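Trans-isoprenyl diphosphate synthase (PDB 3OYR) probably elongates farnesyl diphosphate with isopentenyl diphosphate units to octaprenyl diphosphate, the precursor of the ubiquinone and menaquinone side chains. Local coordinates at residues B[24-29]-B[326-331]; B[66-71]-B[334-339]; B[77-82]-B[319-324]. All coordinates share one frame; numbering follows the deposited sequence. Where two conformers were deposited one is given.

Contact 1: residues B[24-29]-B[326-331]; sequences VDRLVR and ANDWRE
Asp328, Trp329 and Glu331, which meet Arg26 and Leu27, belong to the first turn of helix 328-342, and Asn327 is the N-cap of that helix: its OD1 accepts from Arg330 N at 2.9 Å, the donor almost in line with the carbonyl (174°). In the all-helical isoprenoid synthase fold of the FPP/GGPP synthase family, this contact brings the start of helix 25-45 against the start of the last helix, near the surface. Arg26 was modelled in two conformers, so the details of its reach hold for one of them and are less certain. With CG anti to the backbone N (chi1 -178°), its chain reaches across until CD lies 3.7 Å from Asp328 O. It then bends at chi3, and the guanidinium turns one face to Glu331 CG, which lies 3.8 Å from Arg26 NE. Arg26 NE finds its salt-bridge partner in Glu335, one turn past Glu331 on the same helix. Asp328 OD2, 4.3 Å from Arg26 NH2, is too far for a salt bridge and may add a weak attraction. The apolar half lies deeper: Leu27 crosses Trp329 at about a right angle, and its CD1 meets the indole at the edge, 4.1 Å from CZ3.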
loop_
_atom_site.group_PDB
_atom_site.type_symbol
_atom_site.label_atom_id
_atom_site.label_comp_id
_atom_site.label_asym_id
_atom_site.label_seq_id
_atom_site.Cartn_x
_atom_site.Cartn_y
_atom_site.Cartn_z
ATOM N N VAL B 24 -23.709 0.405 18.137
ATOM C CA VAL B 24 -23.576 -0.132 16.775
ATOM C C VAL B 24 -24.640 -1.171 16.483
ATOM O O VAL B 24 -24.801 -1.582 15.330
ATOM C CB VAL B 24 -22.177 -0.752 16.482
ATOM C CG1 VAL B 24 -21.153 0.320 16.393
ATOM C CG2 VAL B 24 -21.776 -1.798 17.528
ATOM N N ASP B 25 -25.369 -1.571 17.529
ATOM C CA ASP B 25 -26.226 -2.756 17.506
ATOM C C ASP B 25 -27.208 -2.790 16.353
ATOM O O ASP B 25 -27.320 -3.816 15.688
ATOM C CB ASP B 25 -26.989 -2.940 18.837
ATOM C CG ASP B 25 -26.081 -3.367 20.005
ATOM O OD1 ASP B 25 -24.831 -3.428 19.848
ATOM O OD2 ASP B 25 -26.638 -3.631 21.098
ATOM N N ARG B 26 -27.890 -1.676 16.101
ATOM C CA ARG B 26 -28.883 -1.599 15.023
ATOM C C ARG B 26 -28.214 -1.722 13.643
ATOM O O ARG B 26 -28.707 -2.443 12.761
ATOM C CB ARG B 26 -29.685 -0.295 15.133
ATOM C CG ARG B 26 -30.787 -0.117 14.090
ATOM C CD ARG B 26 -31.512 1.195 14.319
ATOM N NE ARG B 26 -31.705 1.449 15.742
ATOM C CZ ARG B 26 -32.813 1.151 16.414
ATOM N NH1 ARG B 26 -32.892 1.414 17.712
ATOM N NH2 ARG B 26 -33.843 0.600 15.788
ATOM N N LEU B 27 -27.092 -1.017 13.465
ATOM C CA LEU B 27 -26.301 -1.103 12.238
ATOM C C LEU B 27 -25.894 -2.563 11.936
ATOM O O LEU B 27 -26.138 -3.056 10.852
ATOM C CB LEU B 27 -25.057 -0.194 12.309
ATOM C CG LEU B 27 -24.205 -0.075 11.037
ATOM C CD1 LEU B 27 -25.046 0.131 9.770
ATOM C CD2 LEU B 27 -23.236 1.053 11.180
ATOM N N VAL B 28 -25.304 -3.226 12.918
ATOM C CA VAL B 28 -24.791 -4.580 12.787
ATOM C C VAL B 28 -25.900 -5.561 12.405
ATOM O O VAL B 28 -25.739 -6.389 11.487
ATOM C CB VAL B 28 -24.103 -4.986 14.097
ATOM C CG1 VAL B 28 -23.831 -6.498 14.160
ATOM C CG2 VAL B 28 -22.829 -4.187 14.241
ATOM N N ARG B 29 -27.043 -5.413 13.069
ATOM C CA ARG B 29 -28.208 -6.244 12.816
ATOM C C ARG B 29 -28.813 -6.004 11.428
ATOM O O ARG B 29 -29.106 -6.954 10.707
ATOM C CB ARG B 29 -29.240 -5.954 13.892
ATOM C CG ARG B 29 -30.348 -6.948 14.017
ATOM C CD ARG B 29 -31.064 -6.695 15.328
ATOM N NE ARG B 29 -31.792 -5.422 15.335
ATOM C CZ ARG B 29 -31.579 -4.413 16.188
ATOM N NH1 ARG B 29 -30.663 -4.484 17.157
ATOM N NH2 ARG B 29 -32.310 -3.323 16.080
ATOM N N ALA B 326 -36.463 9.158 7.256
ATOM C CA ALA B 326 -36.167 8.730 8.608
ATOM C C ALA B 326 -36.533 7.251 8.767
ATOM O O ALA B 326 -37.541 6.920 9.391
ATOM C CB ALA B 326 -36.912 9.606 9.629
ATOM N N ASN B 327 -35.708 6.371 8.191
ATOM C CA ASN B 327 -35.910 4.924 8.285
ATOM C C ASN B 327 -34.920 4.277 9.257
ATOM O O ASN B 327 -34.206 4.979 9.968
ATOM C CB ASN B 327 -35.858 4.281 6.893
ATOM C CG ASN B 327 -34.537 4.527 6.162
ATOM O OD1 ASN B 327 -33.468 4.680 6.763
ATOM N ND2 ASN B 327 -34.615 4.537 4.854
ATOM N N ASP B 328 -34.865 2.949 9.274
ATOM C CA ASP B 328 -33.981 2.220 10.201
ATOM C C ASP B 328 -32.496 2.388 9.893
ATOM O O ASP B 328 -31.678 2.484 10.809
ATOM C CB ASP B 328 -34.336 0.719 10.239
ATOM C CG ASP B 328 -35.632 0.444 10.983
ATOM O OD1 ASP B 328 -36.403 -0.434 10.535
ATOM O OD2 ASP B 328 -35.875 1.098 12.022
ATOM N N TRP B 329 -32.163 2.414 8.608
ATOM C CA TRP B 329 -30.790 2.615 8.153
ATOM C C TRP B 329 -30.308 3.981 8.605
ATOM O O TRP B 329 -29.218 4.105 9.187
ATOM C CB TRP B 329 -30.704 2.521 6.629
ATOM C CG TRP B 329 -30.726 1.126 6.132
ATOM C CD1 TRP B 329 -31.718 0.533 5.412
ATOM C CD2 TRP B 329 -29.716 0.130 6.330
ATOM N NE1 TRP B 329 -31.387 -0.771 5.141
ATOM C CE2 TRP B 329 -30.166 -1.048 5.698
ATOM C CE3 TRP B 329 -28.470 0.118 6.986
ATOM C CZ2 TRP B 329 -29.411 -2.230 5.688
ATOM C CZ3 TRP B 329 -27.720 -1.048 6.966
ATOM C CH2 TRP B 329 -28.192 -2.204 6.314
ATOM N N ARG B 330 -31.142 4.996 8.382
ATOM C CA ARG B 330 -30.786 6.356 8.849
ATOM C C ARG B 330 -30.598 6.453 10.370
ATOM O O ARG B 330 -29.594 7.011 10.840
ATOM C CB ARG B 330 -31.733 7.442 8.342
ATOM C CG ARG B 330 -30.989 8.772 8.206
ATOM C CD ARG B 330 -31.885 9.954 7.949
ATOM N NE ARG B 330 -32.514 10.396 9.183
ATOM C CZ ARG B 330 -33.449 11.336 9.250
ATOM N NH1 ARG B 330 -33.881 11.943 8.145
ATOM N NH2 ARG B 330 -33.953 11.665 10.429
ATOM N N GLU B 331 -31.528 5.879 11.129
ATOM C CA GLU B 331 -31.396 5.812 12.587
ATOM C C GLU B 331 -30.149 5.063 13.071
ATOM O O GLU B 331 -29.513 5.459 14.065
ATOM C CB GLU B 331 -32.650 5.166 13.190
ATOM C CG GLU B 331 -32.610 4.960 14.711
ATOM C CD GLU B 331 -33.537 5.887 15.488
ATOM O OE1 GLU B 331 -33.367 5.974 16.726
ATOM O OE2 GLU B 331 -34.431 6.519 14.877
#

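Contact 2: residues B[66-71]-B[334-339]; sequences KRLRPL and EELADF. With DMA (dimethylallyl diphosphate), chain D.
Lys66 lies between Phe339 and the bound dimethylallyl diphosphate, so one side chain serves both the helix packing and the ligand pocket. Starting at its root, Lys66 CB is 3.7 Å from O3B of the terminal phosphate, and CG stands 3.6 Å from that same oxygen. CD touches Phe339 instead, meeting the ring at its edge with CE2 4.5 Å away. Two successive bends, the first at chi3 (-65°), curl the chain back over the diphosphate, and CE passes close to O3B again. At the tip, NZ donates to O3B at 2.9 Å and to O2A of the other phosphate at 3.0 Å, and it also forms a salt bridge with the C-terminal carboxylate at Ala345 OXT. The backbone N of Lys66 closes on O3B as well, at 2.9 Å and 167°, so this residue alone grips that oxygen twice. In the first turn of the helix, Arg69, extended from CG to NE, brings NH1 to O1A at 2.8 Å in an almost straight bond (175°), with the oxygen in the plane of the guanidinium at its edge. On the protein side, Leu68 CD2 packs obliquely against Leu336 CD1 at 3.9 Å; Phe228 of helix 211-238 touches Leu68, while Tyr220 and Leu224 of the same helix touch Leu336.

His98 NE2 and Arg115 NE also hydrogen-bond to the ligand. This set of a lysine, arginines and a histidine resembles the isopentenyl diphosphate site of farnesyl diphosphate synthases, so the dimethylallyl compound may here occupy the place of the homoallylic substrate. Lys66 NZ bonds to both phosphates, its backbone N to the terminal one and Arg69 to the other, and together they would probably offset much of the diphosphate's negative charge.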
loop_
_atom_site.group_PDB
_atom_site.type_symbol
_atom_site.label_atom_id
_atom_site.label_comp_id
_atom_site.label_asym_id
_atom_site.label_seq_id
_atom_site.Cartn_x
_atom_site.Cartn_y
_atom_site.Cartn_z
ATOM N N LYS B 66 -14.042 -3.671 14.727
ATOM C CA LYS B 66 -15.458 -3.310 14.749
ATOM C C LYS B 66 -16.106 -3.315 13.376
ATOM O O LYS B 66 -17.326 -3.265 13.283
ATOM C CB LYS B 66 -15.655 -1.950 15.426
ATOM C CG LYS B 66 -15.193 -1.904 16.873
ATOM C CD LYS B 66 -15.302 -0.470 17.435
ATOM C CE LYS B 66 -14.341 0.524 16.732
ATOM N NZ LYS B 66 -12.916 0.220 17.115
ATOM N N ARG B 67 -15.292 -3.362 12.317
ATOM C CA ARG B 67 -15.788 -3.409 10.942
ATOM C C ARG B 67 -16.669 -2.223 10.576
ATOM O O ARG B 67 -17.536 -2.337 9.708
ATOM C CB ARG B 67 -16.502 -4.737 10.664
ATOM C CG ARG B 67 -15.604 -5.951 10.934
ATOM C CD ARG B 67 -14.554 -6.102 9.816
ATOM N NE ARG B 67 -13.890 -7.394 9.903
ATOM C CZ ARG B 67 -12.847 -7.646 10.689
ATOM N NH1 ARG B 67 -12.320 -6.681 11.435
ATOM N NH2 ARG B 67 -12.331 -8.866 10.723
ATOM N N LEU B 68 -16.424 -1.075 11.217
ATOM C CA LEU B 68 -17.244 0.132 10.997
ATOM C C LEU B 68 -17.156 0.621 9.571
ATOM O O LEU B 68 -18.160 1.047 8.983
ATOM C CB LEU B 68 -16.858 1.268 11.957
ATOM C CG LEU B 68 -17.000 1.000 13.458
ATOM C CD1 LEU B 68 -16.798 2.272 14.251
ATOM C CD2 LEU B 68 -18.363 0.384 13.808
ATOM N N ARG B 69 -15.962 0.520 8.998
ATOM C CA ARG B 69 -15.780 0.968 7.632
ATOM C C ARG B 69 -16.582 0.191 6.585
ATOM O O ARG B 69 -17.353 0.840 5.850
ATOM C CB ARG B 69 -14.310 1.147 7.294
ATOM C CG ARG B 69 -13.686 2.324 8.004
ATOM C CD ARG B 69 -12.228 2.033 8.176
ATOM N NE ARG B 69 -11.557 2.954 9.078
ATOM C CZ ARG B 69 -11.444 2.767 10.383
ATOM N NH1 ARG B 69 -11.993 1.695 10.968
ATOM N NH2 ARG B 69 -10.801 3.666 11.101
ATOM N N PRO B 70 -16.468 -1.180 6.539
ATOM C CA PRO B 70 -17.380 -1.909 5.622
ATOM C C PRO B 70 -18.858 -1.763 5.963
ATOM O O PRO B 70 -19.687 -1.745 5.039
ATOM C CB PRO B 70 -16.944 -3.395 5.737
ATOM C CG PRO B 70 -16.047 -3.468 6.944
ATOM C CD PRO B 70 -15.441 -2.087 7.096
ATOM N N LEU B 71 -19.187 -1.684 7.260
ATOM C CA LEU B 71 -20.544 -1.417 7.720
ATOM C C LEU B 71 -21.102 -0.134 7.125
ATOM O O LEU B 71 -22.267 -0.084 6.706
ATOM C CB LEU B 71 -20.635 -1.338 9.258
ATOM C CG LEU B 71 -20.652 -2.672 10.003
ATOM C CD1 LEU B 71 -20.593 -2.465 11.533
ATOM C CD2 LEU B 71 -21.832 -3.500 9.602
ATOM N N GLU B 334 -27.288 7.365 12.652
ATOM C CA GLU B 334 -27.285 8.393 13.682
ATOM C C GLU B 334 -26.804 7.834 15.010
ATOM O O GLU B 334 -26.035 8.484 15.727
ATOM C CB GLU B 334 -28.652 9.049 13.777
ATOM C CG GLU B 334 -28.936 9.911 12.550
ATOM C CD GLU B 334 -30.353 10.452 12.517
ATOM O OE1 GLU B 334 -31.233 9.870 13.189
ATOM O OE2 GLU B 334 -30.587 11.453 11.807
ATOM N N GLU B 335 -27.173 6.588 15.297
ATOM C CA GLU B 335 -26.729 5.964 16.533
ATOM C C GLU B 335 -25.223 5.686 16.490
ATOM O O GLU B 335 -24.537 5.751 17.523
ATOM C CB GLU B 335 -27.551 4.689 16.837
ATOM C CG GLU B 335 -29.002 4.990 17.245
ATOM C CD GLU B 335 -29.876 3.745 17.353
ATOM O OE1 GLU B 335 -29.516 2.689 16.798
ATOM O OE2 GLU B 335 -30.938 3.827 17.989
ATOM N N LEU B 336 -24.705 5.396 15.299
ATOM C CA LEU B 336 -23.258 5.194 15.121
ATOM C C LEU B 336 -22.463 6.480 15.374
ATOM O O LEU B 336 -21.373 6.445 15.968
ATOM C CB LEU B 336 -22.943 4.624 13.728
ATOM C CG LEU B 336 -21.469 4.481 13.312
ATOM C CD1 LEU B 336 -20.774 3.372 14.128
ATOM C CD2 LEU B 336 -21.336 4.207 11.831
ATOM N N ALA B 337 -23.016 7.608 14.930
ATOM C CA ALA B 337 -22.410 8.923 15.165
ATOM C C ALA B 337 -22.207 9.218 16.658
ATOM O O ALA B 337 -21.139 9.672 17.059
ATOM C CB ALA B 337 -23.244 10.024 14.483
ATOM N N ASP B 338 -23.222 8.922 17.471
ATOM C CA ASP B 338 -23.127 9.053 18.927
ATOM C C ASP B 338 -22.172 8.046 19.516
ATOM O O ASP B 338 -21.423 8.347 20.469
ATOM C CB ASP B 338 -24.528 8.919 19.560
ATOM C CG ASP B 338 -25.412 10.130 19.267
ATOM O OD1 ASP B 338 -24.861 11.223 18.988
ATOM O OD2 ASP B 338 -26.647 9.993 19.294
ATOM N N PHE B 339 -22.190 6.838 18.944
ATOM C CA PHE B 339 -21.300 5.780 19.380
ATOM C C PHE B 339 -19.833 6.132 19.146
ATOM O O PHE B 339 -18.982 5.846 19.993
ATOM C CB PHE B 339 -21.641 4.441 18.714
ATOM C CG PHE B 339 -20.756 3.316 19.159
ATOM C CD1 PHE B 339 -20.951 2.714 20.398
ATOM C CD2 PHE B 339 -19.712 2.871 18.357
ATOM C CE1 PHE B 339 -20.135 1.667 20.819
ATOM C CE2 PHE B 339 -18.882 1.829 18.776
ATOM C CZ PHE B 339 -19.102 1.223 19.999
HETATM C C1 DMA D . -7.974 1.997 14.293
HETATM O O1 DMA D . -9.303 1.813 13.787
HETATM C C2 DMA D . -7.615 3.073 13.330
HETATM C C3 DMA D . -7.754 4.368 13.624
HETATM C C4 DMA D . -8.155 4.859 14.991
HETATM C C5 DMA D . -7.456 5.341 12.527
HETATM P PA DMA D . -10.539 1.142 14.559
HETATM O O1A DMA D . -11.794 1.182 13.711
HETATM O O2A DMA D . -10.642 1.772 15.920
HETATM O O3A DMA D . -9.913 -0.350 14.661
HETATM P PB DMA D . -10.644 -1.794 14.508
HETATM O O1B DMA D . -10.782 -2.038 13.018
HETATM O O2B DMA D . -9.545 -2.613 15.151
HETATM O O3B DMA D . -11.959 -1.768 15.239
#

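Contact 3: residues B[77-82]-B[319-324]; sequences ARLAGA and AALAMF
Leu79 lies over one face of the Phe324 ring, and this pair makes up most of the contact. Its CG comes to 3.7 Å from Phe324 CD2, while its CD2 forms a CH-pi contact, 4.1 Å from the ring centroid and only 17° off the normal. CD1, the other branch, reaches back to the root of the phenylalanine, 4.1 Å from Phe324 CB. The leucine gets there because its CG is anti to the backbone N (chi1 -168°), which carries CG across toward Phe324. Beside the ring, Leu321 adds a lighter touch, its CD2 lying 4.2 Å from Leu79 CD2. Trp329 and Asn327 also touch Leu79, and Leu217 of helix 211-238 touches both Phe324 and Leu321, so this side is well enclosed.

Beyond the ring the contact opens to solvent at Ala322 and Met323, although Met323 CG still lies over the rim of the far face. Replacing Leu79 by an alanine would probably uncover one face of Phe324, and with its CH-pi partner gone the ring would be less firmly clamped.

Both backbones turn sharply here. A type I beta turn runs from Leu321 to Phe324, with Phe324 N bonded to Leu321 O at 2.8 Å, and it points the ring inward. Opposite it, helix 68-79 finishes in a Schellman motif: Gly81 takes a positive phi, and Ala82 N returns to Ala77 O at 2.9 Å. Phe324 O accepts from Arg330 NH1, linking this turn to the helix that follows. Apolar side chains thus join a helix end closed by a Schellman motif to the type I turn between helices 302-320 and 328-342, at the periphery of the all-helical isoprenoid synthase fold and away from the diphosphate pocket.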
loop_
_atom_site.group_PDB
_atom_site.type_symbol
_atom_site.label_atom_id
_atom_site.label_comp_id
_atom_site.label_asym_id
_atom_site.label_seq_id
_atom_site.Cartn_x
_atom_site.Cartn_y
_atom_site.Cartn_z
ATOM N N ALA B 77 -24.938 2.119 0.923
ATOM C CA ALA B 77 -25.519 1.498 -0.271
ATOM C C ALA B 77 -27.025 1.224 -0.125
ATOM O O ALA B 77 -27.821 1.502 -1.042
ATOM C CB ALA B 77 -24.754 0.220 -0.638
ATOM N N ARG B 78 -27.410 0.681 1.026
ATOM C CA ARG B 78 -28.823 0.413 1.321
ATOM C C ARG B 78 -29.653 1.685 1.536
ATOM O O ARG B 78 -30.806 1.748 1.099
ATOM C CB ARG B 78 -28.951 -0.507 2.537
ATOM C CG ARG B 78 -28.378 -1.928 2.336
ATOM C CD ARG B 78 -29.097 -2.658 1.216
ATOM N NE ARG B 78 -28.564 -3.997 0.938
ATOM C CZ ARG B 78 -28.855 -4.700 -0.158
ATOM N NH1 ARG B 78 -29.665 -4.194 -1.074
ATOM N NH2 ARG B 78 -28.335 -5.906 -0.346
ATOM N N LEU B 79 -29.070 2.690 2.195
ATOM C CA LEU B 79 -29.740 3.992 2.366
ATOM C C LEU B 79 -29.959 4.648 1.010
ATOM O O LEU B 79 -31.050 5.158 0.736
ATOM C CB LEU B 79 -28.969 4.925 3.319
ATOM C CG LEU B 79 -29.640 6.219 3.832
ATOM C CD1 LEU B 79 -31.040 5.977 4.413
ATOM C CD2 LEU B 79 -28.765 6.940 4.863
ATOM N N ALA B 80 -28.946 4.583 0.141
ATOM C CA ALA B 80 -29.090 5.086 -1.225
ATOM C C ALA B 80 -29.972 4.204 -2.127
ATOM O O ALA B 80 -30.284 4.588 -3.249
ATOM C CB ALA B 80 -27.728 5.346 -1.864
ATOM N N GLY B 81 -30.386 3.039 -1.633
ATOM C CA GLY B 81 -31.314 2.169 -2.354
ATOM C C GLY B 81 -30.664 1.384 -3.480
ATOM O O GLY B 81 -31.097 1.473 -4.624
ATOM N N ALA B 82 -29.622 0.617 -3.163
ATOM C CA ALA B 82 -28.965 -0.257 -4.147
ATOM C C ALA B 82 -29.872 -1.424 -4.564
ATOM O O ALA B 82 -30.668 -1.911 -3.765
ATOM C CB ALA B 82 -27.645 -0.776 -3.597
ATOM N N ALA B 319 -26.612 15.569 11.025
ATOM C CA ALA B 319 -27.280 16.576 10.207
ATOM C C ALA B 319 -27.011 16.371 8.721
ATOM O O ALA B 319 -27.860 16.697 7.888
ATOM C CB ALA B 319 -26.890 18.033 10.669
ATOM N N ALA B 320 -25.843 15.821 8.385
ATOM C CA ALA B 320 -25.546 15.452 6.981
ATOM C C ALA B 320 -26.562 14.501 6.314
ATOM O O ALA B 320 -26.681 14.482 5.091
ATOM C CB ALA B 320 -24.148 14.890 6.864
ATOM N N LEU B 321 -27.289 13.722 7.112
ATOM C CA LEU B 321 -28.285 12.765 6.583
ATOM C C LEU B 321 -29.724 13.294 6.445
ATOM O O LEU B 321 -30.617 12.552 6.018
ATOM C CB LEU B 321 -28.300 11.500 7.430
ATOM C CG LEU B 321 -26.977 10.740 7.565
ATOM C CD1 LEU B 321 -27.183 9.609 8.539
ATOM C CD2 LEU B 321 -26.513 10.214 6.214
ATOM N N ALA B 322 -29.928 14.572 6.776
ATOM C CA ALA B 322 -31.242 15.222 6.775
ATOM C C ALA B 322 -32.120 14.960 5.561
ATOM O O ALA B 322 -33.338 14.847 5.714
ATOM C CB ALA B 322 -31.084 16.731 6.959
ATOM N N MET B 323 -31.519 14.890 4.367
ATOM C CA MET B 323 -32.274 14.678 3.118
ATOM C C MET B 323 -32.833 13.256 2.988
ATOM O O MET B 323 -33.685 12.987 2.139
ATOM C CB MET B 323 -31.413 15.016 1.878
ATOM C CG MET B 323 -30.395 13.920 1.449
ATOM S SD MET B 323 -29.586 14.149 -0.163
ATOM C CE MET B 323 -30.962 13.865 -1.293
ATOM N N PHE B 324 -32.346 12.332 3.814
ATOM C CA PHE B 324 -32.797 10.949 3.702
ATOM C C PHE B 324 -34.080 10.725 4.499
ATOM O O PHE B 324 -34.308 11.428 5.476
ATOM C CB PHE B 324 -31.684 9.982 4.109
ATOM C CG PHE B 324 -30.538 9.962 3.137
ATOM C CD1 PHE B 324 -29.370 10.680 3.406
ATOM C CD2 PHE B 324 -30.629 9.235 1.947
ATOM C CE1 PHE B 324 -28.316 10.677 2.503
ATOM C CE2 PHE B 324 -29.578 9.226 1.042
ATOM C CZ PHE B 324 -28.418 9.952 1.317
#

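From the N terminus, the chain enters helix 25-45, goes on to helix 68-79, and returns near its C terminus to close all three contacts. Contact 1 closes the loop from 24-29 to 326-331. Contact 2 starts inside that loop, at 66-71, but ends beyond it, at 334-339, so the two cross. Contact 3, between 77-82 and 319-324, lies wholly within both loops. Contacts 1 and 2 share helix 328-342 and meet through Val24 packed on Phe339 and Leu27 on Leu336, while contacts 2 and 3 take opposite ends of helix 68-79. Together they tie helices 25-45 and 68-79 to the C-terminal helices, from the ligand pocket outward.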